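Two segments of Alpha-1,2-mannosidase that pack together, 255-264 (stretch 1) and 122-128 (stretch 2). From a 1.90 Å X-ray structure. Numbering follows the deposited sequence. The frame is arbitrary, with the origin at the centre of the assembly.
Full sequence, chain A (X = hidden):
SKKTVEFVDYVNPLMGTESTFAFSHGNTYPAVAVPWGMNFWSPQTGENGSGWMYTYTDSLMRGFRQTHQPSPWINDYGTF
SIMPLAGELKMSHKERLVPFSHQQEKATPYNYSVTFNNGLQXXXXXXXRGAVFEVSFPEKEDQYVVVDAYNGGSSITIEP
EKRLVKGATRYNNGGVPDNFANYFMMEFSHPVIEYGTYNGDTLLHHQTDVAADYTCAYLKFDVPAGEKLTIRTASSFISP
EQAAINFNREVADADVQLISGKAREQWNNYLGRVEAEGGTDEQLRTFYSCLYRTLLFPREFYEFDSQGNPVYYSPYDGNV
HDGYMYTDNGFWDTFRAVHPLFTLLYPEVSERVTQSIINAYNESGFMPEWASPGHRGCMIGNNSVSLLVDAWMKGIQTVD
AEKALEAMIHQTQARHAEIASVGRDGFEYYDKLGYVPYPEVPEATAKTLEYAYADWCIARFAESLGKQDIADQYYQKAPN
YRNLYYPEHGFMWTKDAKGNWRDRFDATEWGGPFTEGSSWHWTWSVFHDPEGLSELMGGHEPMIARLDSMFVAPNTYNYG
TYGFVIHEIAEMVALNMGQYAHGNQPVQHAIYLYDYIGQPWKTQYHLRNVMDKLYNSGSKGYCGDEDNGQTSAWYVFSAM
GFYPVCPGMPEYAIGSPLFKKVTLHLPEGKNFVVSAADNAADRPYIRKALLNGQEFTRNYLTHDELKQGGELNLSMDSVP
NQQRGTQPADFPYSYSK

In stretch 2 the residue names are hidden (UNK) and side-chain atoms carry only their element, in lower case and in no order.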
ATOM      1  N   ASP A 255      -1.623 -19.162  53.180  1.00 11.56           N
ATOM      2  CA  ASP A 255      -2.675 -19.518  52.226  1.00 11.42           C
ATOM      3  C   ASP A 255      -2.641 -18.508  51.080  1.00 10.70           C
ATOM      4  O   ASP A 255      -1.871 -17.561  51.150  1.00 10.92           O
ATOM      5  CB  ASP A 255      -4.046 -19.595  52.898  1.00 11.91           C
ATOM      6  CG  ASP A 255      -4.471 -18.290  53.545  1.00 13.72           C
ATOM      7  OD1 ASP A 255      -3.874 -17.219  53.293  1.00 13.71           O
ATOM      8  OD2 ASP A 255      -5.434 -18.341  54.328  1.00 15.95           O
ATOM      9  N   VAL A 256      -3.443 -18.702  50.032  1.00  9.95           N
ATOM     10  CA  VAL A 256      -3.359 -17.825  48.859  1.00 10.08           C
ATOM     11  C   VAL A 256      -3.741 -16.381  49.205  1.00 10.16           C
ATOM     12  O   VAL A 256      -3.172 -15.433  48.664  1.00  9.32           O
ATOM     13  CB  VAL A 256      -4.187 -18.344  47.644  1.00  9.67           C
ATOM     14  CG1 VAL A 256      -5.680 -18.180  47.888  1.00  9.49           C
ATOM     15  CG2 VAL A 256      -3.772 -17.592  46.351  1.00  9.44           C
ATOM     16  N   GLN A 257      -4.673 -16.218  50.135  1.00 10.59           N
ATOM     17  CA  GLN A 257      -5.089 -14.877  50.563  1.00 11.43           C
ATOM     18  C   GLN A 257      -3.921 -14.079  51.144  1.00 10.80           C
ATOM     19  O   GLN A 257      -3.794 -12.878  50.891  1.00 10.61           O
ATOM     20  CB  GLN A 257      -6.219 -14.973  51.605  1.00 12.72           C
ATOM     21  CG  GLN A 257      -7.576 -15.455  51.020  1.00 16.88           C
ATOM     22  CD  GLN A 257      -7.589 -16.930  50.575  1.00 21.54           C
ATOM     23  OE1 GLN A 257      -6.820 -17.780  51.084  1.00 17.61           O
ATOM     24  NE2 GLN A 257      -8.486 -17.241  49.611  1.00 21.23           N
ATOM     25  N   LEU A 258      -3.071 -14.742  51.926  1.00 10.44           N
ATOM     26  CA  LEU A 258      -1.917 -14.065  52.528  1.00 10.13           C
ATOM     27  C   LEU A 258      -0.935 -13.593  51.445  1.00  9.67           C
ATOM     28  O   LEU A 258      -0.522 -12.429  51.438  1.00  9.46           O
ATOM     29  CB  LEU A 258      -1.186 -14.964  53.533  1.00 10.68           C
ATOM     30  CG  LEU A 258      -0.043 -14.269  54.308  1.00 11.47           C
ATOM     31  CD1 LEU A 258      -0.599 -13.212  55.255  1.00 15.60           C
ATOM     32  CD2 LEU A 258       0.820 -15.273  55.100  1.00 13.09           C
ATOM     33  N   ILE A 259      -0.574 -14.494  50.532  1.00  8.57           N
ATOM     34  CA  ILE A 259       0.392 -14.171  49.469  1.00  7.88           C
ATOM     35  C   ILE A 259      -0.175 -13.104  48.523  1.00  8.50           C
ATOM     36  O   ILE A 259       0.520 -12.168  48.101  1.00  8.77           O
ATOM     37  CB  ILE A 259       0.787 -15.439  48.656  1.00  7.77           C
ATOM     38  CG1 ILE A 259       1.298 -16.546  49.601  1.00  7.62           C
ATOM     39  CG2 ILE A 259       1.817 -15.093  47.530  1.00  6.56           C
ATOM     40  CD1 ILE A 259       2.378 -16.095  50.630  1.00 10.16           C
ATOM     41  N   SER A 260      -1.448 -13.254  48.194  1.00  8.11           N
ATOM     42  CA  SER A 260      -2.148 -12.268  47.384  1.00  8.85           C
ATOM     43  C   SER A 260      -2.089 -10.853  48.006  1.00  8.98           C
ATOM     44  O   SER A 260      -1.722  -9.891  47.322  1.00  8.80           O
ATOM     45  CB  SER A 260      -3.606 -12.710  47.193  1.00  8.73           C
ATOM     46  OG  SER A 260      -4.337 -11.758  46.437  1.00  9.49           O
ATOM     47  N   GLY A 261      -2.485 -10.728  49.276  1.00  8.81           N
ATOM     48  CA  GLY A 261      -2.415  -9.431  49.980  1.00  9.00           C
ATOM     49  C   GLY A 261      -1.006  -8.849  49.986  1.00  9.86           C
ATOM     50  O   GLY A 261      -0.807  -7.647  49.783  1.00  9.99           O
ATOM     51  N   LYS A 262      -0.014  -9.688  50.247  1.00  9.60           N
ATOM     52  CA  LYS A 262       1.355  -9.209  50.238  1.00 10.39           C
ATOM     53  C   LYS A 262       1.801  -8.720  48.849  1.00  9.85           C
ATOM     54  O   LYS A 262       2.463  -7.693  48.739  1.00 10.13           O
ATOM     55  CB  LYS A 262       2.301 -10.308  50.706  1.00 10.27           C
ATOM     56  CG  LYS A 262       2.176 -10.661  52.178  1.00 13.34           C
ATOM     57  CD  LYS A 262       3.175 -11.773  52.499  1.00 16.38           C
ATOM     58  CE  LYS A 262       3.283 -12.029  53.986  1.00 19.87           C
ATOM     59  NZ  LYS A 262       4.453 -12.936  54.206  1.00 22.51           N
ATOM     60  N   ALA A 263       1.470  -9.465  47.795  1.00  9.37           N
ATOM     61  CA  ALA A 263       1.848  -9.052  46.443  1.00  9.22           C
ATOM     62  C   ALA A 263       1.099  -7.780  46.042  1.00  9.55           C
ATOM     63  O   ALA A 263       1.634  -6.894  45.374  1.00  8.61           O
ATOM     64  CB  ALA A 263       1.576 -10.174  45.448  1.00  9.21           C
ATOM     65  N   ARG A 264      -0.145  -7.675  46.484  1.00  9.48           N
ATOM     66  CA  ARG A 264      -0.932  -6.506  46.185  1.00 10.49           C
ATOM     67  C   ARG A 264      -0.274  -5.271  46.818  1.00 10.40           C
ATOM     68  O   ARG A 264      -0.159  -4.200  46.192  1.00  9.96           O
ATOM     69  CB  ARG A 264      -2.316  -6.702  46.790  1.00 11.22           C
ATOM     70  CG  ARG A 264      -3.270  -5.661  46.396  1.00 15.43           C
ATOM     71  CD  ARG A 264      -4.401  -5.599  47.366  1.00 23.73           C
ATOM     72  NE  ARG A 264      -5.459  -6.524  47.023  1.00 26.07           N
ATOM     73  CZ  ARG A 264      -6.355  -6.303  46.071  1.00 29.15           C
ATOM     74  NH1 ARG A 264      -6.281  -5.199  45.335  1.00 27.97           N
ATOM     75  NH2 ARG A 264      -7.316  -7.203  45.849  1.00 28.78           N
ATOM     76  N   UNK A 122      -9.435 -22.571  40.751  1.00  9.44           N
ATOM     77  CA  UNK A 122      -8.104 -22.456  41.337  1.00  9.98           C
ATOM     78  C   UNK A 122      -7.600 -21.024  41.231  1.00  9.84           C
ATOM     79  O   UNK A 122      -7.973 -20.297  40.306  1.00  8.92           O
ATOM     80  c   UNK A 122      -6.875 -23.134  39.241  1.00 10.79           C
ATOM     81  o   UNK A 122      -5.853 -23.401  41.383  1.00 13.24           O
ATOM     82  c   UNK A 122      -7.107 -23.454  40.688  1.00 10.84           C
ATOM     83  N   UNK A 123      -6.817 -20.591  42.216  1.00  9.56           N
ATOM     84  CA  UNK A 123      -6.075 -19.349  42.053  1.00  9.57           C
ATOM     85  C   UNK A 123      -4.673 -19.482  42.627  1.00  8.77           C
ATOM     86  O   UNK A 123      -4.385 -20.387  43.439  1.00  9.13           O
ATOM     87  o   UNK A 123      -6.687 -18.021  44.026  1.00 10.93           O
ATOM     88  c   UNK A 123      -6.818 -18.136  42.621  1.00  9.55           C
ATOM     89  N   UNK A 124      -3.787 -18.616  42.161  1.00  7.94           N
ATOM     90  CA  UNK A 124      -2.416 -18.630  42.626  1.00  8.37           C
ATOM     91  C   UNK A 124      -1.905 -17.202  42.749  1.00  8.33           C
ATOM     92  O   UNK A 124      -2.277 -16.324  41.971  1.00  7.96           O
ATOM     93  c   UNK A 124      -2.543 -19.533  39.325  1.00 13.97           C
ATOM     94  c   UNK A 124      -1.531 -19.420  41.652  1.00  8.83           C
ATOM     95  c   UNK A 124      -0.110 -19.272  39.649  1.00 12.71           C
ATOM     96  c   UNK A 124      -1.454 -18.930  40.205  1.00 11.55           C
ATOM     97  N   UNK A 125      -1.008 -16.996  43.705  1.00  8.61           N
ATOM     98  CA  UNK A 125      -0.389 -15.706  43.933  1.00  8.21           C
ATOM     99  C   UNK A 125       1.090 -15.983  44.139  1.00  8.38           C
ATOM    100  O   UNK A 125       1.454 -17.032  44.665  1.00  8.18           O
ATOM    101  o   UNK A 125      -2.331 -14.619  44.910  1.00  8.57           O
ATOM    102  c   UNK A 125      -0.995 -15.049  45.187  1.00  7.85           C
ATOM    103  N   UNK A 126       1.948 -15.058  43.722  1.00  8.08           N
ATOM    104  CA  UNK A 126       3.383 -15.312  43.778  1.00  8.05           C
ATOM    105  C   UNK A 126       4.097 -14.430  44.798  1.00  8.39           C
ATOM    106  O   UNK A 126       3.665 -13.311  45.078  1.00  9.37           O
ATOM    107  c   UNK A 126       3.993 -15.105  42.387  1.00  8.09           C
ATOM    108  N   UNK A 127       5.204 -14.926  45.331  1.00  8.43           N
ATOM    109  CA  UNK A 127       6.146 -14.090  46.044  1.00  7.91           C
ATOM    110  C   UNK A 127       7.304 -13.944  45.049  1.00  8.69           C
ATOM    111  O   UNK A 127       7.149 -14.326  43.894  1.00  9.06           O
ATOM    112  c   UNK A 127       5.443 -15.035  48.312  1.00  6.19           C
ATOM    113  o   UNK A 127       7.254 -16.031  47.029  1.00  7.76           O
ATOM    114  c   UNK A 127       6.631 -14.779  47.345  1.00  7.98           C
ATOM    115  N   UNK A 128       8.454 -13.422  45.481  1.00  8.00           N
ATOM    116  CA  UNK A 128       9.616 -13.297  44.585  1.00  8.41           C
ATOM    117  C   UNK A 128      10.030 -14.653  44.012  1.00  8.24           C
ATOM    118  O   UNK A 128      10.351 -14.767  42.829  1.00  8.51           O
ATOM    119  o   UNK A 128      10.562 -11.350  45.703  1.00 10.88           O
ATOM    120  c   UNK A 128      10.815 -12.708  45.345  1.00  8.70           C
TER
HETATM  121  O   HOH W   1       3.417 -12.108  47.601  1.00  7.38           O

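Position 122 begins the visible part of the strand. Its side chain has three atoms: a carbon carrying one oxygen and one carbon. It lies out of reach of the helix. The branch at CB makes it threonine, Thr122. Its OG1 is hydrogen-bonded elsewhere in the structure.

Position 123 has two side-chain atoms, one carbon and then one oxygen. CA-to-CB points toward the helix. The oxygen lies 3.8 Å from CG2 of Val256. A single carbon ending in oxygen is serine, Ser123. Its OG is hydrogen-bonded elsewhere in the structure, so it can lie beside a methyl group without losing a polar partner.

Position 124 has four carbons, forked at the second, and no heteroatom. CA-to-CB points away from the helix, as expected for the next residue along a strand. The side chain stays 5.5 Å or more from stretch 1. Its contribution to the contact is through the backbone: its C atom is 4.1 Å from Val256 CG2. The fork beyond CB identifies leucine, Leu124.

Position 125 again has one carbon and one oxygen, and CA-to-CB again points toward the helix. The oxygen is 3.2 Å from CB of Ser260 and 3.6 Å from CG2 of Val256. The carbon, CB, is 3.7 Å from CG2 of Ile259. This is serine, Ser125, with chi1 in the m well. Its OG is hydrogen-bonded elsewhere in the structure. Its CA is 5.2 Å from the CA of Ser260, the closest CA pair between the stretches. The small side chain occupies this narrow gap.

Position 126 has a single side-chain carbon, pointing away from the helix. Its backbone makes the contact: its O lies 3.6 Å from Ile259 CG2 and 3.8 Å from Ala263 CB. It is alanine, Ala126.

Position 127 follows the strand. A carbon bears one oxygen and one carbon, and CA-to-CB points sideways. The terminal carbon lies 3.7 Å from CG2 of Ile259. This is threonine, Thr127.

Position 128 has one carbon and one oxygen, out of reach of the helix. It is serine, Ser128.

At the helix start, Asp255 is the N-cap: its OD1 accepts from Leu258 N at 2.9 Å. The helix crosses the strand at 47°, with an axis separation of 7.1 Å at closest approach. Val256, Ile259 and Ala263 point toward the strand and are buried. Ser260 meets Ser125 from the side. The alternation of the strand turns Ser123 and Ser125 toward the helix, and Leu124 and Ala126 away. No direct hydrogen bond crosses the contact. The packing is mainly of helix methyl groups against serine side chains and strand backbone, and it buries 323 Å². One water links the two backbones, its O donating to Ala126 O at 2.8 Å and to Ile259 O at 2.9 Å.

Stretch 2 122-128: TSLSATS
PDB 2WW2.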